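PDB 2ZRR: mundticin KS immunity protein from Enterococcus mundtii, which contributes to the self-protection of the bacteriocin-producing bacterium, probably by guarding it against its own mundticin KS. Local coordinates for residues K35-I40 and K66-E71; D46-D51 and E55-V60. All blocks are in the same frame, centred on the assembly; numbering follows the deposited sequence.

Contact 1 of 2, residues K35-I40 and K66-E71; sequences KKAEVI and KKLKNE
E38 lies against L68 and K69 where two neighbouring helices of an antiparallel four-helix bundle, 33-48 and 55-70, run side by side. Their local axes approach to 9.9 Å at an angle of 152°, and the pair E38 and L68 brings the backbones nearest, CA to CA 7.0 Å. The E38 and L68 side chains run antiparallel alongside one another, with E38 CG 3.8 Å from L68 CB and the L68 methyl CD1 near the same CG. L68 CD1 also meets A37 CB at 3.9 Å, and this pair is the apolar, buried part of the contact. Further out the interface turns polar without any hydrogen bond passing between the two segments. E38 CG stands beside its own backbone N, anti to the carbonyl carbon (chi1 -78°), and the chain then runs out extended, which brings OE2 of E38 to rest against L68 C and K69 CG, 3.5 Å from each. The E38 and K69 side chains meet at a slant, and it is the aliphatic part of the lysine that is touched.

Around this first shell, A37 also touches L108 of helix 99-109 and I111, while L68 packs on V78 of helix 75-90; the small A37–L68 patch thus joins the interior of the bundle. On the polar side, R34 NH1 donates a hydrogen bond to L68 O and so ties the start of helix 33-48 to the last turns of helix 55-70. The opposite charges of E38 and K69 may still attract each other, but they stop short of a salt bridge, with E38 OE1 4.6 Å from K69 NZ.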
ATOM      1  N   LYS A  35       6.054  -3.453  11.048  1.00 24.55           N
ATOM      2  CA  LYS A  35       4.758  -3.402  11.720  1.00 28.76           C
ATOM      3  C   LYS A  35       3.994  -2.134  11.276  1.00 29.49           C
ATOM      4  O   LYS A  35       2.813  -2.194  10.934  1.00 30.80           O
ATOM      5  CB  LYS A  35       4.954  -3.398  13.233  1.00 33.99           C
ATOM      6  CG  LYS A  35       3.656  -3.479  14.022  1.00 44.31           C
ATOM      7  CD  LYS A  35       3.736  -2.652  15.305  1.00 51.91           C
ATOM      8  CE  LYS A  35       4.642  -3.306  16.352  1.00 57.43           C
ATOM      9  NZ  LYS A  35       3.881  -4.149  17.329  1.00 60.33           N
ATOM     10  N   LYS A  36       4.681  -0.995  11.253  1.00 29.45           N
ATOM     11  CA  LYS A  36       4.069   0.266  10.838  1.00 28.15           C
ATOM     12  C   LYS A  36       3.545   0.174   9.418  1.00 26.80           C
ATOM     13  O   LYS A  36       2.401   0.541   9.153  1.00 28.02           O
ATOM     14  CB  LYS A  36       5.093   1.402  10.909  1.00 34.44           C
ATOM     15  CG  LYS A  36       4.825   2.441  11.980  1.00 45.59           C
ATOM     16  CD  LYS A  36       5.825   3.604  11.896  1.00 49.90           C
ATOM     17  CE  LYS A  36       6.938   3.488  12.938  1.00 46.52           C
ATOM     18  NZ  LYS A  36       8.258   3.169  12.313  1.00 42.89           N
ATOM     19  N   ALA A  37       4.385  -0.297   8.495  1.00 25.57           N
ATOM     20  CA  ALA A  37       3.975  -0.430   7.094  1.00 25.05           C
ATOM     21  C   ALA A  37       2.744  -1.343   6.943  1.00 27.15           C
ATOM     22  O   ALA A  37       1.800  -1.024   6.213  1.00 28.73           O
ATOM     23  CB  ALA A  37       5.135  -0.959   6.259  1.00 21.17           C
ATOM     24  N   GLU A  38       2.750  -2.475   7.640  1.00 27.06           N
ATOM     25  CA  GLU A  38       1.627  -3.406   7.580  1.00 26.83           C
ATOM     26  C   GLU A  38       0.338  -2.776   8.140  1.00 29.66           C
ATOM     27  O   GLU A  38      -0.744  -2.936   7.572  1.00 26.15           O
ATOM     28  CB  GLU A  38       1.974  -4.674   8.359  1.00 29.10           C
ATOM     29  CG  GLU A  38       2.884  -5.627   7.619  1.00 18.66           C
ATOM     30  CD  GLU A  38       3.540  -6.622   8.539  1.00 25.42           C
ATOM     31  OE1 GLU A  38       3.088  -6.774   9.687  1.00 26.54           O
ATOM     32  OE2 GLU A  38       4.519  -7.266   8.113  1.00 28.18           O
ATOM     33  N   VAL A  39       0.465  -2.055   9.254  1.00 32.14           N
ATOM     34  CA  VAL A  39      -0.680  -1.390   9.883  1.00 28.92           C
ATOM     35  C   VAL A  39      -1.347  -0.432   8.898  1.00 27.34           C
ATOM     36  O   VAL A  39      -2.560  -0.477   8.711  1.00 31.49           O
ATOM     37  CB  VAL A  39      -0.242  -0.611  11.155  1.00 26.43           C
ATOM     38  CG1 VAL A  39      -1.234   0.491  11.482  1.00 27.06           C
ATOM     39  CG2 VAL A  39      -0.121  -1.565  12.313  1.00 23.48           C
ATOM     40  N   ILE A  40      -0.554   0.423   8.257  1.00 26.91           N
ATOM     41  CA  ILE A  40      -1.093   1.381   7.299  1.00 26.11           C
ATOM     42  C   ILE A  40      -1.833   0.681   6.153  1.00 31.26           C
ATOM     43  O   ILE A  40      -2.905   1.118   5.720  1.00 30.99           O
ATOM     44  CB  ILE A  40       0.030   2.257   6.713  1.00 25.54           C
ATOM     45  CG1 ILE A  40       0.696   3.063   7.823  1.00 29.29           C
ATOM     46  CG2 ILE A  40      -0.527   3.206   5.669  1.00 28.55           C
ATOM     47  CD1 ILE A  40       1.871   3.891   7.335  1.00 26.74           C
ATOM     48  N   LYS A  66       1.192  -9.166   2.235  1.00 26.96           N
ATOM     49  CA  LYS A  66       1.708 -10.517   2.450  1.00 28.75           C
ATOM     50  C   LYS A  66       3.223 -10.569   2.230  1.00 23.51           C
ATOM     51  O   LYS A  66       3.933 -11.282   2.939  1.00 26.16           O
ATOM     52  CB  LYS A  66       1.001 -11.535   1.545  1.00 37.74           C
ATOM     53  CG  LYS A  66       0.778 -11.080   0.139  1.00 44.54           C
ATOM     54  CD  LYS A  66       0.547 -12.273  -0.768  1.00 59.44           C
ATOM     55  CE  LYS A  66       1.568 -12.312  -1.900  1.00 65.99           C
ATOM     56  NZ  LYS A  66       2.732 -11.409  -1.636  1.00 68.04           N
ATOM     57  N   LYS A  67       3.723  -9.813   1.257  1.00 25.61           N
ATOM     58  CA  LYS A  67       5.168  -9.781   1.009  1.00 26.40           C
ATOM     59  C   LYS A  67       5.887  -9.272   2.246  1.00 23.65           C
ATOM     60  O   LYS A  67       6.964  -9.763   2.582  1.00 24.34           O
ATOM     61  CB  LYS A  67       5.509  -8.862  -0.163  1.00 28.73           C
ATOM     62  CG  LYS A  67       5.254  -9.458  -1.531  1.00 33.32           C
ATOM     63  CD  LYS A  67       5.754  -8.530  -2.624  1.00 41.09           C
ATOM     64  CE  LYS A  67       5.428  -9.076  -4.007  1.00 45.27           C
ATOM     65  NZ  LYS A  67       4.103  -8.610  -4.494  1.00 47.63           N
ATOM     66  N   LEU A  68       5.286  -8.286   2.922  1.00 24.79           N
ATOM     67  CA  LEU A  68       5.868  -7.704   4.138  1.00 21.88           C
ATOM     68  C   LEU A  68       5.977  -8.731   5.268  1.00 20.51           C
ATOM     69  O   LEU A  68       6.976  -8.799   5.985  1.00 20.11           O
ATOM     70  CB  LEU A  68       5.020  -6.512   4.614  1.00 20.26           C
ATOM     71  CG  LEU A  68       5.240  -5.194   3.882  1.00 21.54           C
ATOM     72  CD1 LEU A  68       4.152  -4.208   4.257  1.00 24.83           C
ATOM     73  CD2 LEU A  68       6.608  -4.630   4.245  1.00 27.76           C
ATOM     74  N   LYS A  69       4.937  -9.536   5.427  1.00 21.86           N
ATOM     75  CA  LYS A  69       4.933 -10.534   6.478  1.00 21.15           C
ATOM     76  C   LYS A  69       5.714 -11.804   6.171  1.00 23.32           C
ATOM     77  O   LYS A  69       6.302 -12.393   7.074  1.00 24.88           O
ATOM     78  CB  LYS A  69       3.496 -10.912   6.809  1.00 24.32           C
ATOM     79  CG  LYS A  69       2.543  -9.743   6.743  1.00 29.07           C
ATOM     80  CD  LYS A  69       1.115 -10.208   6.916  1.00 34.78           C
ATOM     81  CE  LYS A  69       0.504  -9.680   8.183  1.00 37.02           C
ATOM     82  NZ  LYS A  69      -0.590  -8.738   7.832  1.00 49.46           N
ATOM     83  N   ASN A  70       5.738 -12.222   4.907  1.00 26.94           N
ATOM     84  CA  ASN A  70       6.416 -13.468   4.537  1.00 26.60           C
ATOM     85  C   ASN A  70       7.808 -13.417   3.912  1.00 25.29           C
ATOM     86  O   ASN A  70       8.618 -14.310   4.165  1.00 29.94           O
ATOM     87  CB  ASN A  70       5.512 -14.276   3.616  1.00 30.99           C
ATOM     88  CG  ASN A  70       4.133 -14.496   4.196  1.00 29.36           C
ATOM     89  OD1 ASN A  70       3.972 -14.696   5.394  1.00 31.45           O
ATOM     90  ND2 ASN A  70       3.127 -14.467   3.336  1.00 34.44           N
ATOM     91  N   GLU A  71       8.084 -12.396   3.100  1.00 23.67           N
ATOM     92  CA  GLU A  71       9.381 -12.255   2.422  1.00 26.30           C
ATOM     93  C   GLU A  71      10.544 -11.874   3.342  1.00 27.34           C
ATOM     94  O   GLU A  71      10.391 -11.057   4.234  1.00 29.03           O
ATOM     95  CB  GLU A  71       9.265 -11.214   1.309  1.00 33.07           C
ATOM     96  CG  GLU A  71       9.071 -11.785  -0.086  1.00 37.37           C
ATOM     97  CD  GLU A  71       8.930 -10.702  -1.148  1.00 40.84           C
ATOM     98  OE1 GLU A  71       9.548  -9.621  -1.006  1.00 45.17           O
ATOM     99  OE2 GLU A  71       8.195 -10.927  -2.132  1.00 45.02           O
TER

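Contact 2 of 2, residues D46-D51 and E55-V60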
ATOM      1  N   ASP A  46      -8.986  -1.780   4.633  1.00 39.63           N
ATOM      2  CA  ASP A  46     -10.240  -1.762   5.369  1.00 43.19           C
ATOM      3  C   ASP A  46     -11.095  -0.561   4.937  1.00 41.12           C
ATOM      4  O   ASP A  46     -12.327  -0.613   4.949  1.00 43.01           O
ATOM      5  CB  ASP A  46      -9.943  -1.670   6.866  1.00 47.47           C
ATOM      6  CG  ASP A  46     -10.882  -2.517   7.701  1.00 61.64           C
ATOM      7  OD1 ASP A  46     -10.388  -3.429   8.396  1.00 70.29           O
ATOM      8  OD2 ASP A  46     -12.111  -2.273   7.669  1.00 63.99           O
ATOM      9  N   ASP A  47     -10.427   0.514   4.537  1.00 38.00           N
ATOM     10  CA  ASP A  47     -11.108   1.737   4.140  1.00 37.64           C
ATOM     11  C   ASP A  47     -11.504   1.819   2.675  1.00 39.31           C
ATOM     12  O   ASP A  47     -12.535   2.390   2.340  1.00 40.06           O
ATOM     13  CB  ASP A  47     -10.233   2.942   4.486  1.00 36.90           C
ATOM     14  CG  ASP A  47     -11.040   4.209   4.673  1.00 37.61           C
ATOM     15  OD1 ASP A  47     -11.052   5.049   3.749  1.00 36.06           O
ATOM     16  OD2 ASP A  47     -11.664   4.359   5.743  1.00 43.96           O
ATOM     17  N   LEU A  48     -10.681   1.254   1.804  1.00 43.99           N
ATOM     18  CA  LEU A  48     -10.930   1.295   0.370  1.00 44.64           C
ATOM     19  C   LEU A  48     -12.249   0.720  -0.138  1.00 47.25           C
ATOM     20  O   LEU A  48     -12.775   1.203  -1.142  1.00 50.69           O
ATOM     21  CB  LEU A  48      -9.777   0.619  -0.368  1.00 45.61           C
ATOM     22  CG  LEU A  48      -8.564   1.521  -0.586  1.00 41.82           C
ATOM     23  CD1 LEU A  48      -7.409   0.701  -1.108  1.00 43.04           C
ATOM     24  CD2 LEU A  48      -8.928   2.628  -1.565  1.00 44.96           C
ATOM     25  N   GLU A  49     -12.783  -0.300   0.524  1.00 47.82           N
ATOM     26  CA  GLU A  49     -14.041  -0.903   0.073  1.00 54.41           C
ATOM     27  C   GLU A  49     -13.853  -1.726  -1.208  1.00 52.29           C
ATOM     28  O   GLU A  49     -13.258  -1.260  -2.191  1.00 48.18           O
ATOM     29  CB  GLU A  49     -15.114   0.175  -0.178  1.00 62.60           C
ATOM     30  CG  GLU A  49     -15.463   0.395  -1.671  1.00 71.01           C
ATOM     31  CD  GLU A  49     -16.690   1.276  -1.899  1.00 76.43           C
ATOM     32  OE1 GLU A  49     -16.657   2.124  -2.824  1.00 73.89           O
ATOM     33  OE2 GLU A  49     -17.688   1.112  -1.158  1.00 79.48           O
ATOM     34  N   ILE A  50     -14.376  -2.949  -1.187  1.00 50.81           N
ATOM     35  CA  ILE A  50     -14.288  -3.854  -2.326  1.00 46.32           C
ATOM     36  C   ILE A  50     -15.226  -3.352  -3.412  1.00 46.08           C
ATOM     37  O   ILE A  50     -16.446  -3.402  -3.263  1.00 47.35           O
ATOM     38  CB  ILE A  50     -14.676  -5.296  -1.912  1.00 42.18           C
ATOM     39  CG1 ILE A  50     -13.628  -5.846  -0.940  1.00 36.90           C
ATOM     40  CG2 ILE A  50     -14.787  -6.197  -3.147  1.00 40.73           C
ATOM     41  CD1 ILE A  50     -14.176  -6.775   0.128  1.00 35.21           C
ATOM     42  N   ASP A  51     -14.649  -2.848  -4.498  1.00 46.55           N
ATOM     43  CA  ASP A  51     -15.432  -2.323  -5.610  1.00 50.32           C
ATOM     44  C   ASP A  51     -14.651  -2.470  -6.916  1.00 50.92           C
ATOM     45  O   ASP A  51     -13.427  -2.567  -6.905  1.00 52.91           O
ATOM     46  CB  ASP A  51     -15.798  -0.855  -5.337  1.00 56.84           C
ATOM     47  CG  ASP A  51     -15.257   0.096  -6.385  1.00 63.00           C
ATOM     48  OD1 ASP A  51     -15.861   0.187  -7.475  1.00 70.65           O
ATOM     49  OD2 ASP A  51     -14.234   0.760  -6.120  1.00 65.72           O
ATOM     50  N   GLU A  55     -10.145  -2.229  -7.401  1.00 53.97           N
ATOM     51  CA  GLU A  55      -9.681  -3.601  -7.203  1.00 54.59           C
ATOM     52  C   GLU A  55      -8.175  -3.726  -7.442  1.00 51.11           C
ATOM     53  O   GLU A  55      -7.470  -4.411  -6.701  1.00 50.68           O
ATOM     54  CB  GLU A  55     -10.445  -4.570  -8.119  1.00 57.00           C
ATOM     55  CG  GLU A  55     -11.290  -5.613  -7.369  1.00 60.84           C
ATOM     56  CD  GLU A  55     -10.830  -5.835  -5.928  1.00 66.54           C
ATOM     57  OE1 GLU A  55     -11.590  -5.483  -4.997  1.00 65.56           O
ATOM     58  OE2 GLU A  55      -9.709  -6.360  -5.724  1.00 67.68           O
ATOM     59  N   SER A  56      -7.679  -3.050  -8.470  1.00 49.99           N
ATOM     60  CA  SER A  56      -6.258  -3.101  -8.785  1.00 53.51           C
ATOM     61  C   SER A  56      -5.406  -2.582  -7.631  1.00 50.07           C
ATOM     62  O   SER A  56      -4.365  -3.152  -7.319  1.00 49.53           O
ATOM     63  CB  SER A  56      -5.970  -2.290 -10.049  1.00 59.39           C
ATOM     64  OG  SER A  56      -7.075  -2.329 -10.942  1.00 72.69           O
ATOM     65  N   LEU A  57      -5.851  -1.496  -7.003  1.00 46.99           N
ATOM     66  CA  LEU A  57      -5.120  -0.905  -5.881  1.00 41.70           C
ATOM     67  C   LEU A  57      -5.150  -1.823  -4.668  1.00 33.03           C
ATOM     68  O   LEU A  57      -4.127  -2.045  -4.027  1.00 33.05           O
ATOM     69  CB  LEU A  57      -5.721   0.455  -5.509  1.00 47.17           C
ATOM     70  CG  LEU A  57      -4.965   1.284  -4.465  1.00 51.42           C
ATOM     71  CD1 LEU A  57      -3.459   1.186  -4.705  1.00 51.07           C
ATOM     72  CD2 LEU A  57      -5.424   2.734  -4.547  1.00 51.80           C
ATOM     73  N   ARG A  58      -6.329  -2.351  -4.357  1.00 30.80           N
ATOM     74  CA  ARG A  58      -6.481  -3.253  -3.226  1.00 28.76           C
ATOM     75  C   ARG A  58      -5.618  -4.474  -3.480  1.00 30.66           C
ATOM     76  O   ARG A  58      -5.055  -5.048  -2.553  1.00 34.34           O
ATOM     77  CB  ARG A  58      -7.940  -3.680  -3.077  1.00 34.67           C
ATOM     78  CG  ARG A  58      -8.923  -2.540  -2.839  1.00 37.11           C
ATOM     79  CD  ARG A  58     -10.333  -3.072  -2.588  1.00 38.45           C
ATOM     80  NE  ARG A  58     -10.322  -4.242  -1.711  1.00 41.30           N
ATOM     81  CZ  ARG A  58     -10.299  -4.176  -0.385  1.00 43.61           C
ATOM     82  NH1 ARG A  58     -10.288  -2.990   0.212  1.00 50.10           N
ATOM     83  NH2 ARG A  58     -10.270  -5.285   0.343  1.00 38.92           N
ATOM     84  N   LYS A  59      -5.518  -4.861  -4.747  1.00 32.78           N
ATOM     85  CA  LYS A  59      -4.710  -6.011  -5.137  1.00 34.53           C
ATOM     86  C   LYS A  59      -3.246  -5.775  -4.747  1.00 34.81           C
ATOM     87  O   LYS A  59      -2.654  -6.575  -4.019  1.00 36.82           O
ATOM     88  CB  LYS A  59      -4.828  -6.242  -6.651  1.00 38.67           C
ATOM     89  CG  LYS A  59      -4.950  -7.704  -7.066  1.00 44.83           C
ATOM     90  CD  LYS A  59      -6.363  -8.241  -6.863  1.00 47.92           C
ATOM     91  CE  LYS A  59      -6.832  -8.988  -8.096  1.00 49.97           C
ATOM     92  NZ  LYS A  59      -6.976  -8.087  -9.276  1.00 51.50           N
ATOM     93  N   VAL A  60      -2.672  -4.671  -5.231  1.00 33.56           N
ATOM     94  CA  VAL A  60      -1.287  -4.307  -4.931  1.00 29.94           C
ATOM     95  C   VAL A  60      -1.094  -4.217  -3.426  1.00 28.36           C
ATOM     96  O   VAL A  60      -0.162  -4.792  -2.864  1.00 30.45           O
ATOM     97  CB  VAL A  60      -0.931  -2.936  -5.522  1.00 31.30           C
ATOM     98  CG1 VAL A  60       0.437  -2.490  -5.015  1.00 29.40           C
ATOM     99  CG2 VAL A  60      -0.967  -2.997  -7.038  1.00 32.49           C
TER
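I50 lies roughly perpendicular to R58 and lays its CG1 over one face of the guanidinium, 3.3 Å above the plane and displaced toward the rim; the nearest pair is I50 CG1 and R58 NH2 at 3.6 Å. L48 meets the same group at its edge, where L48 CB lies in the plane, 3.7 Å from R58 NH1. The side chains of L48 and R58 pass alongside each other, oppositely directed, and a bend at chi3 (42°) turns the guanidinium back along the last turn of helix 33-48, where NH1 is hydrogen-bonded to L45 O. R58 NE makes a long salt bridge with E55 OE1 at 3.7 Å. E55 lies beside I50, its OE1 3.8 Å from I50 CG2. On the inner side L48 and L57 meet nearly at right angles, L48 CD1 to L57 CG 4.2 Å, and both leucines also touch L97. At E49 a positive phi (72°) ends helix 33-48 and turns the chain away; the D51 carboxylate then accepts hydrogen bonds from G53 N through OD1 and N54 N through OD2, just ahead of helix 55-70. This is a short interhelical connection, the turn joining the first two helices of an antiparallel four-helix bundle.

Both contacts join helix 33-48 to helix 55-70, with centres 16 Å apart and nearest atoms about 6 Å apart, so they do not touch. Along the chain contact 2 lies within the loop of chain that contact 1 closes: 35-40 comes first, then 46-51, which runs into the connecting turn, then 55-60, which starts the next helix, and last 66-71. Together they mark the two ends of one helical hairpin, contact 2 beside its connecting turn and contact 1 toward its open end. Helices 75-90 and 99-109 complete the bundle. The hairpin thus forms half of the four-helix framework of this member of the enterocin A immunity family.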